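Long-range contacts in arsenate reductase (ArsC) (Archaeoglobus fulgidus, PDB 1Y1L), which probably reduces arsenate to arsenite in arsenical resistance, using a fold of the low molecular weight protein tyrosine phosphatase family: residues A[19-24]-A[118-122]; A[72-78]-A[90-96]. One frame throughout, in Å; residues are numbered along the deposited sequence.

Overall arrangement
Strand 2-6 opens the chain and leads into helix 12-21, whose C-terminal end forms one half of contact 1. Strand 29-33 and helix 42-49 follow. The chain then reaches strand 73-77, which pairs with strand 91-95 in contact 2 and closes a short loop that has no helix or strand between its two segments. Helix 106-121 comes next, and its last turn returns to 19-24. Contact 1 therefore closes a loop of more than 90 residues, and contact 2 is nested inside it. The centres of the two contacts lie about 15 Å apart, but the contacts touch where Leu-121 CD2 packs 3.6 Å from Trp-94 CZ2, so helix 106-121 rests on strand 91-95.

Contact 1 (A[19-24]-A[118-122]); sequences LFNAMA and VKKLV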
# COMPACT_ATOMS: atom_id res chain seq x y z
N LEU A 19 10.08 -19.41 -17.55
CA LEU A 19 8.88 -19.80 -18.27
C LEU A 19 8.35 -18.67 -19.15
O LEU A 19 7.85 -18.90 -20.26
CB LEU A 19 7.82 -20.22 -17.27
CG LEU A 19 8.16 -21.54 -16.61
CD1 LEU A 19 7.32 -21.69 -15.39
CD2 LEU A 19 7.91 -22.69 -17.57
N PHE A 20 8.42 -17.46 -18.61
CA PHE A 20 7.98 -16.28 -19.31
C PHE A 20 8.76 -16.18 -20.62
O PHE A 20 8.19 -16.19 -21.71
CB PHE A 20 8.24 -15.03 -18.45
CG PHE A 20 7.66 -13.78 -19.00
CD1 PHE A 20 6.39 -13.38 -18.63
CD2 PHE A 20 8.35 -13.05 -19.93
CE1 PHE A 20 5.82 -12.27 -19.19
CE2 PHE A 20 7.79 -11.94 -20.50
CZ PHE A 20 6.51 -11.54 -20.13
N ASN A 21 10.08 -16.10 -20.48
CA ASN A 21 10.99 -16.00 -21.61
C ASN A 21 10.78 -17.06 -22.69
O ASN A 21 10.99 -16.80 -23.88
CB ASN A 21 12.43 -16.05 -21.12
CG ASN A 21 12.82 -14.83 -20.34
OD1 ASN A 21 13.73 -14.86 -19.50
ND2 ASN A 21 12.18 -13.72 -20.63
N ALA A 22 10.41 -18.27 -22.28
CA ALA A 22 10.18 -19.34 -23.24
C ALA A 22 8.82 -19.19 -23.93
O ALA A 22 8.52 -19.92 -24.87
CB ALA A 22 10.27 -20.69 -22.54
N MET A 23 8.00 -18.26 -23.45
CA MET A 23 6.69 -18.05 -24.03
C MET A 23 6.49 -16.70 -24.68
O MET A 23 5.69 -16.58 -25.61
CB MET A 23 5.62 -18.27 -22.97
CG MET A 23 5.64 -19.66 -22.39
SD MET A 23 4.21 -19.97 -21.38
CE MET A 23 4.95 -19.93 -19.79
N ALA A 24 7.18 -15.69 -24.18
CA ALA A 24 7.08 -14.34 -24.74
C ALA A 24 7.98 -14.14 -25.97
O ALA A 24 9.13 -14.58 -26.00
CB ALA A 24 7.43 -13.32 -23.67
N VAL A 118 1.81 -17.49 -16.05
CA VAL A 118 2.68 -16.82 -17.01
C VAL A 118 2.05 -16.90 -18.39
O VAL A 118 2.00 -15.92 -19.11
CB VAL A 118 4.10 -17.42 -17.03
CG1 VAL A 118 4.89 -16.86 -18.18
CG2 VAL A 118 4.82 -17.09 -15.73
N LYS A 119 1.57 -18.09 -18.75
CA LYS A 119 0.92 -18.34 -20.03
C LYS A 119 -0.20 -17.34 -20.24
O LYS A 119 -0.28 -16.69 -21.28
CB LYS A 119 0.36 -19.77 -20.04
CG LYS A 119 -0.41 -20.19 -21.27
CD LYS A 119 -0.68 -21.69 -21.20
CE LYS A 119 -1.58 -22.16 -22.32
NZ LYS A 119 -2.96 -21.61 -22.20
N LYS A 120 -1.06 -17.23 -19.24
CA LYS A 120 -2.18 -16.30 -19.26
C LYS A 120 -1.66 -14.85 -19.38
O LYS A 120 -2.11 -14.09 -20.24
CB LYS A 120 -3.00 -16.50 -17.99
CG LYS A 120 -4.26 -15.68 -17.91
CD LYS A 120 -4.93 -15.80 -16.55
CE LYS A 120 -6.03 -14.75 -16.37
NZ LYS A 120 -6.65 -14.79 -15.02
N LEU A 121 -0.70 -14.49 -18.52
CA LEU A 121 -0.10 -13.16 -18.50
C LEU A 121 0.54 -12.76 -19.82
O LEU A 121 0.56 -11.59 -20.17
CB LEU A 121 0.96 -13.05 -17.40
CG LEU A 121 1.80 -11.76 -17.35
CD1 LEU A 121 0.90 -10.55 -17.11
CD2 LEU A 121 2.87 -11.85 -16.28
N VAL A 122 1.13 -13.74 -20.51
CA VAL A 122 1.79 -13.48 -21.78
C VAL A 122 0.77 -13.15 -22.88
O VAL A 122 1.08 -13.15 -24.07
CB VAL A 122 2.75 -14.64 -22.14
CG1 VAL A 122 3.49 -14.36 -23.43
CG2 VAL A 122 3.76 -14.80 -21.04
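Residues 19-21 belong to the C-terminal end of helix 12-21, and residues 118-121 form the last turn of helix 106-121. The closest CA pairs are Phe-20 with Val-118 at 5.8 Å, Ala-24 with Val-122 at 6.1 Å and Met-23 with Lys-119 at 7.0 Å. Phe-20 O accepts from Met-23 N and from Ala-24 N, both at 2.7 Å. Val-122 is the first residue past its helix to leave helical backbone angles.

No hydrogen bond crosses between the segments; apolar side chains make the contact. Val-118 points at the other segment. Its CG1 reaches Phe-20 CA at 3.3 Å and Phe-20 CD1 at 3.8 Å. Met-23 CE lies 3.5 Å from the same Val-118 CG1, and Met-23 SD rests 3.9 Å from Lys-119 CA. The aliphatic base of Lys-119 is thus touched while its amine leads away. Phe-20 CE1 sits 3.8 Å from Val-122 CG2. At the ring edge, Phe-20 CE1 is 4.2 Å from Leu-121 CD2. Val-122 CG1 also meets Ala-24 CA at 3.8 Å.

The Phe-20 ring also meets that of Phe-4, setting helix 12-21 against strand 2-6. Leu-121 and Val-118 pack on Trp-94 of strand 91-95. The C-terminal ends of two helices, with the residues that follow them, thus pack together on one face of the parallel sheet, as expected in the alpha/beta fold of low molecular weight tyrosine phosphatases.

Contact 2 (A[72-78]-A[90-96]); sequences LIVTVCE and PVTRWHI. With CD (cadmium ion), chain H.
This is a parallel beta pair in the central sheet of the phosphatase-like fold, with a disulfide cysteine and a cadmium ligand near its C-terminal end. Strands 73-77 and 91-95, both extended, run at 28°, their axes 4.4 Å apart. Ile-73 is level with Val-91, Thr-75 with Arg-93 and Cys-77 with His-95. Hydrogen bonds run Ile-73 N to Pro-90 O (3.0 Å), Thr-92 N to Ile-73 O (3.2 Å), Thr-75 N to Thr-92 O (2.9 Å), Trp-94 N to Thr-75 O (2.7 Å), Cys-77 N to Trp-94 O (2.8 Å, weak) and Ile-96 N to Cys-77 O (3.3 Å). Val-74 and Trp-94 share a face. Val-74 CG2 lies 3.6 Å from the six-membered ring centroid of Trp-94 (chi1 m, chi2 -1°), a CH-pi contact. On the other face, Cys-77 is disulfide-bonded to Cys-82. His-95 (chi1 m, chi2 -69°) donates from ND1 to Glu-78 O (3.1 Å) and binds cadmium through NE2 (2.4 Å), with Asp-88 of a second subunit. Strand 2-6 flanks 73-77; helix 106-121 packs over Trp-94 and Ile-96.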
# COMPACT_ATOMS: atom_id res chain seq x y z
N LEU A 72 6.31 -3.60 -15.98
CA LEU A 72 5.29 -4.37 -15.26
C LEU A 72 6.04 -5.23 -14.28
O LEU A 72 6.74 -6.14 -14.68
CB LEU A 72 4.47 -5.25 -16.21
CG LEU A 72 3.36 -6.18 -15.69
CD1 LEU A 72 3.82 -7.60 -15.68
CD2 LEU A 72 2.87 -5.76 -14.33
N ILE A 73 5.98 -4.88 -13.01
CA ILE A 73 6.65 -5.68 -12.00
C ILE A 73 5.61 -6.51 -11.27
O ILE A 73 4.75 -5.99 -10.58
CB ILE A 73 7.54 -4.81 -11.06
CG1 ILE A 73 8.08 -5.63 -9.88
CG2 ILE A 73 6.81 -3.57 -10.62
CD1 ILE A 73 7.17 -5.68 -8.67
N VAL A 74 5.61 -7.81 -11.57
CA VAL A 74 4.70 -8.76 -10.95
C VAL A 74 5.34 -9.21 -9.64
O VAL A 74 6.51 -9.61 -9.63
CB VAL A 74 4.43 -9.96 -11.88
CG1 VAL A 74 5.65 -10.23 -12.73
CG2 VAL A 74 4.07 -11.19 -11.08
N THR A 75 4.58 -9.11 -8.55
CA THR A 75 5.07 -9.50 -7.23
C THR A 75 4.46 -10.83 -6.76
O THR A 75 3.23 -10.97 -6.66
CB THR A 75 4.78 -8.40 -6.17
OG1 THR A 75 5.66 -7.29 -6.38
CG2 THR A 75 5.00 -8.92 -4.76
N VAL A 76 5.31 -11.82 -6.52
CA VAL A 76 4.85 -13.12 -6.05
C VAL A 76 4.74 -13.05 -4.53
O VAL A 76 5.75 -13.19 -3.81
CB VAL A 76 5.80 -14.26 -6.48
CG1 VAL A 76 5.36 -15.56 -5.86
CG2 VAL A 76 5.78 -14.41 -7.98
N CYS A 77 3.53 -12.78 -4.05
CA CYS A 77 3.23 -12.66 -2.63
C CYS A 77 2.94 -13.99 -1.91
O CYS A 77 2.66 -15.02 -2.55
CB CYS A 77 1.99 -11.76 -2.42
SG CYS A 77 1.93 -10.46 -3.70
N GLU A 78 3.01 -13.95 -0.58
CA GLU A 78 2.75 -15.10 0.28
C GLU A 78 1.24 -15.25 0.51
O GLU A 78 0.45 -14.57 -0.14
CB GLU A 78 3.46 -14.90 1.62
CG GLU A 78 4.95 -14.61 1.52
CD GLU A 78 5.80 -15.87 1.56
OE1 GLU A 78 6.07 -16.43 0.48
OE2 GLU A 78 6.20 -16.28 2.67
N PRO A 90 3.53 0.14 -12.67
CA PRO A 90 2.52 -0.91 -12.57
C PRO A 90 3.05 -2.20 -11.96
O PRO A 90 4.11 -2.69 -12.37
CB PRO A 90 2.10 -1.12 -14.03
CG PRO A 90 3.37 -0.87 -14.75
CD PRO A 90 3.93 0.35 -14.06
N VAL A 91 2.32 -2.74 -10.99
CA VAL A 91 2.71 -3.98 -10.32
C VAL A 91 1.50 -4.82 -9.88
O VAL A 91 0.52 -4.29 -9.37
CB VAL A 91 3.69 -3.72 -9.11
CG1 VAL A 91 3.88 -2.24 -8.84
CG2 VAL A 91 3.20 -4.43 -7.87
N THR A 92 1.58 -6.13 -10.14
CA THR A 92 0.51 -7.06 -9.77
C THR A 92 0.95 -7.91 -8.57
O THR A 92 2.08 -7.79 -8.08
CB THR A 92 0.15 -8.01 -10.92
OG1 THR A 92 0.20 -7.32 -12.17
CG2 THR A 92 -1.26 -8.55 -10.74
N ARG A 93 0.06 -8.79 -8.11
CA ARG A 93 0.35 -9.66 -6.98
C ARG A 93 -0.13 -11.08 -7.21
O ARG A 93 -1.31 -11.30 -7.49
CB ARG A 93 -0.29 -9.10 -5.72
CG ARG A 93 0.21 -7.72 -5.35
CD ARG A 93 -0.53 -7.15 -4.17
NE ARG A 93 0.00 -5.86 -3.74
CZ ARG A 93 -0.74 -4.86 -3.26
NH1 ARG A 93 -0.16 -3.72 -2.90
NH2 ARG A 93 -2.07 -4.99 -3.15
N TRP A 94 0.78 -12.04 -7.12
CA TRP A 94 0.41 -13.44 -7.31
C TRP A 94 0.60 -14.18 -6.01
O TRP A 94 1.71 -14.26 -5.51
CB TRP A 94 1.28 -14.10 -8.36
CG TRP A 94 1.05 -13.61 -9.73
CD1 TRP A 94 0.15 -12.67 -10.13
CD2 TRP A 94 1.77 -14.00 -10.91
NE1 TRP A 94 0.27 -12.44 -11.48
CE2 TRP A 94 1.26 -13.24 -11.98
CE3 TRP A 94 2.80 -14.91 -11.15
CZ2 TRP A 94 1.75 -13.37 -13.27
CZ3 TRP A 94 3.29 -15.04 -12.43
CH2 TRP A 94 2.76 -14.27 -13.48
N HIS A 95 -0.49 -14.71 -5.47
CA HIS A 95 -0.38 -15.47 -4.24
C HIS A 95 -0.03 -16.91 -4.63
O HIS A 95 -0.86 -17.66 -5.14
CB HIS A 95 -1.69 -15.39 -3.46
CG HIS A 95 -2.08 -13.99 -3.10
ND1 HIS A 95 -1.40 -13.24 -2.18
CD2 HIS A 95 -3.10 -13.21 -3.54
CE1 HIS A 95 -1.97 -12.05 -2.06
NE2 HIS A 95 -3.00 -12.01 -2.88
N ILE A 96 1.24 -17.26 -4.45
CA ILE A 96 1.74 -18.58 -4.80
C ILE A 96 2.42 -19.28 -3.63
O ILE A 96 3.31 -18.72 -2.97
CB ILE A 96 2.73 -18.48 -5.97
CG1 ILE A 96 2.03 -17.86 -7.19
CG2 ILE A 96 3.28 -19.84 -6.32
CD1 ILE A 96 2.93 -17.63 -8.37
CD CD H . -3.78 -10.21 -1.52